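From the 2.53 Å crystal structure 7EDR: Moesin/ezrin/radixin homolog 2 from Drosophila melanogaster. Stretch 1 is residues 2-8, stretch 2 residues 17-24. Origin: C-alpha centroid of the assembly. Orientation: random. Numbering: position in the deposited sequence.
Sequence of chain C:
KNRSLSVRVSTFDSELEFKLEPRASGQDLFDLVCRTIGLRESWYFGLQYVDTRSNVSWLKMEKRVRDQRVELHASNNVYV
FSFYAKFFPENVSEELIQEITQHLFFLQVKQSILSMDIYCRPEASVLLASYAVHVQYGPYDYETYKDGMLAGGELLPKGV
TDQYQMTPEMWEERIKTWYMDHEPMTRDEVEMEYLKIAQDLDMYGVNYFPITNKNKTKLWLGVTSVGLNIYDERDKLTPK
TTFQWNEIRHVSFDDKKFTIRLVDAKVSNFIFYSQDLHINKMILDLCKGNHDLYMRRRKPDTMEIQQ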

# COMPACT_ATOMS: atom_id res chain seq x y z
N ASN C 2 8.95 46.55 13.59
CA ASN C 2 8.33 45.46 14.34
C ASN C 2 6.81 45.54 14.21
O ASN C 2 6.05 45.22 15.15
CB ASN C 2 8.75 45.50 15.79
CG ASN C 2 9.00 44.11 16.34
OD1 ASN C 2 9.98 43.45 15.96
ND2 ASN C 2 8.12 43.64 17.22
N ARG C 3 6.36 45.97 13.04
CA ARG C 3 4.95 46.09 12.73
C ARG C 3 4.48 44.83 12.02
O ARG C 3 5.26 44.11 11.38
CB ARG C 3 4.70 47.35 11.88
CG ARG C 3 3.24 47.82 11.84
CD ARG C 3 2.59 47.87 13.22
NE ARG C 3 1.81 46.66 13.55
CZ ARG C 3 0.76 46.60 14.37
NH1 ARG C 3 0.32 47.70 14.96
NH2 ARG C 3 0.15 45.43 14.57
N SER C 4 3.19 44.54 12.17
CA SER C 4 2.59 43.36 11.57
C SER C 4 2.71 43.40 10.05
O SER C 4 2.92 44.45 9.43
CB SER C 4 1.13 43.23 11.98
OG SER C 4 1.03 42.79 13.32
N LEU C 5 2.59 42.21 9.45
CA LEU C 5 2.69 42.04 8.00
C LEU C 5 1.29 41.96 7.41
O LEU C 5 0.50 41.10 7.79
CB LEU C 5 3.47 40.77 7.67
CG LEU C 5 4.87 40.57 8.26
CD1 LEU C 5 5.48 39.27 7.73
CD2 LEU C 5 5.78 41.76 7.95
N SER C 6 0.99 42.87 6.48
CA SER C 6 -0.20 42.76 5.66
C SER C 6 0.09 41.85 4.47
O SER C 6 0.99 42.14 3.67
CB SER C 6 -0.67 44.13 5.18
OG SER C 6 -1.50 44.70 6.17
N VAL C 7 -0.66 40.76 4.36
CA VAL C 7 -0.42 39.73 3.36
C VAL C 7 -1.69 39.53 2.54
O VAL C 7 -2.79 39.49 3.10
CB VAL C 7 0.02 38.40 4.00
CG1 VAL C 7 0.10 37.30 2.95
CG2 VAL C 7 1.35 38.57 4.75
N ARG C 8 -1.52 39.40 1.23
CA ARG C 8 -2.58 38.93 0.35
C ARG C 8 -2.08 37.75 -0.48
O ARG C 8 -1.01 37.84 -1.10
CB ARG C 8 -3.08 40.06 -0.55
CG ARG C 8 -4.03 39.59 -1.64
CD ARG C 8 -4.74 40.76 -2.29
NE ARG C 8 -3.76 41.66 -2.89
CZ ARG C 8 -3.33 41.57 -4.15
NH1 ARG C 8 -3.80 40.62 -4.96
NH2 ARG C 8 -2.42 42.44 -4.58
N GLU C 17 -6.67 37.38 2.57
CA GLU C 17 -5.96 38.48 3.22
C GLU C 17 -5.76 38.14 4.69
O GLU C 17 -6.72 37.84 5.41
CB GLU C 17 -6.71 39.81 3.06
CG GLU C 17 -6.88 40.25 1.60
CD GLU C 17 -7.22 41.73 1.44
OE1 GLU C 17 -6.40 42.57 1.86
OE2 GLU C 17 -8.31 42.04 0.89
N PHE C 18 -4.50 38.15 5.12
CA PHE C 18 -4.10 37.86 6.48
C PHE C 18 -3.23 39.01 7.00
O PHE C 18 -2.63 39.76 6.23
CB PHE C 18 -3.27 36.56 6.61
CG PHE C 18 -3.79 35.42 5.80
CD1 PHE C 18 -4.80 34.60 6.29
CD2 PHE C 18 -3.25 35.15 4.55
CE1 PHE C 18 -5.27 33.51 5.55
CE2 PHE C 18 -3.73 34.09 3.79
CZ PHE C 18 -4.74 33.26 4.29
N LYS C 19 -3.17 39.11 8.32
CA LYS C 19 -2.14 39.87 9.00
C LYS C 19 -1.28 38.89 9.77
O LYS C 19 -1.81 38.06 10.52
CB LYS C 19 -2.74 40.93 9.93
CG LYS C 19 -3.19 42.21 9.22
CD LYS C 19 -2.09 43.27 9.22
CE LYS C 19 -2.65 44.66 9.54
NZ LYS C 19 -1.57 45.69 9.65
N LEU C 20 0.02 38.95 9.58
CA LEU C 20 0.93 38.08 10.31
C LEU C 20 1.73 38.87 11.34
O LEU C 20 1.91 40.08 11.23
CB LEU C 20 1.87 37.36 9.33
CG LEU C 20 1.10 36.62 8.24
CD1 LEU C 20 2.07 35.94 7.30
CD2 LEU C 20 0.16 35.61 8.87
N GLU C 21 2.21 38.14 12.35
CA GLU C 21 3.23 38.65 13.27
C GLU C 21 4.39 39.25 12.47
O GLU C 21 4.59 38.91 11.31
CB GLU C 21 3.69 37.50 14.17
CG GLU C 21 4.45 37.94 15.39
CD GLU C 21 5.95 37.95 15.09
OE1 GLU C 21 6.72 38.69 15.78
OE2 GLU C 21 6.38 37.25 14.15
N PRO C 22 5.15 40.19 13.07
CA PRO C 22 6.31 40.75 12.34
C PRO C 22 7.33 39.73 11.83
O PRO C 22 7.87 39.90 10.73
CB PRO C 22 6.93 41.70 13.37
CG PRO C 22 5.80 42.15 14.18
CD PRO C 22 4.80 41.02 14.23
N ARG C 23 7.64 38.70 12.62
CA ARG C 23 8.68 37.72 12.30
C ARG C 23 8.09 36.36 11.92
O ARG C 23 8.72 35.32 12.13
CB ARG C 23 9.64 37.56 13.47
CG ARG C 23 10.53 38.76 13.78
CD ARG C 23 10.98 38.73 15.24
NE ARG C 23 9.95 39.31 16.11
CZ ARG C 23 10.13 40.39 16.85
NH1 ARG C 23 11.30 41.01 16.86
NH2 ARG C 23 9.13 40.85 17.60
N ALA C 24 6.88 36.35 11.37
CA ALA C 24 6.29 35.11 10.91
C ALA C 24 7.16 34.49 9.83
O ALA C 24 7.85 35.19 9.07
CB ALA C 24 4.87 35.35 10.39

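Two antiparallel strands, 5-8 and 17-20, set the frame. Leu 5 pairs with Leu 20 through two hydrogen bonds, Leu 5 N to Leu 20 O at 2.9 Å and Leu 20 N to Leu 5 O at 2.8 Å. Val 7 and Phe 18 repeat the pattern, with Val 7 N to Phe 18 O at 2.9 Å and Phe 18 N to Val 7 O at 3.0 Å. The carbonyls of these pairs also meet alpha carbons: Leu 5 O lies 3.2 Å from Lys 19 CA in a CA-H...O contact.

Alternation then sorts the chemistry. Leu 5, Val 7, Phe 18 and Leu 20 share one face of the sheet; Ser 6, Arg 8, Glu 17 and Lys 19 share the other. On the apolar face both leucines adopt the same m,t rotamer, a common choice for leucine. The two leucines pack on each other, Leu 5 CB to Leu 20 CB at 4.1 Å. Leu 5 CG also sits 3.5 Å from Glu 21 O, and Leu 20 CD1 reaches diagonally to Val 7 CG2 at 3.7 Å. Val 7 is t, the usual strand rotamer for valine, and its two methyls find different partners, for CG1 lies 4.3 Å from Phe 18 CD2, at the ring edge. Phe 18 has chi1 at -42° and chi2 at -85°.

Lys 19 bends at chi2 (-93°) and chi3 (-137°), both between wells, and lays its aliphatic chain beside the serines, with CD 3.4 Å from Ser 6 OG and 4.2 Å from Ser 4 CB. Arg 8 and Glu 17 meet through their stems, CG to CG at 4.4 Å.

Beyond the paired strands, Pro 22 takes over. Its ring is C-gamma exo, and Pro 22 CG lies 3.2 Å from Asn 2 O and 3.5 Å from Arg 3 O. It occupies the second position of a type I turn from Glu 21 to Ala 24, where its phi of -56° fits naturally. Glu 21 points away from the first stretch and binds within its own: OE2 accepts a very short 2.5 Å bond from Arg 23 N, and OE1 a weak one, part of a salt bridge, from Arg 23 NE at 3.3 Å. The m,t,m chain of Arg 23 returns to Asn 2, whose OD1 lies over one guanidinium face, 2.9 Å from Arg 23 NH1 but at a poor angle for hydrogen bonding.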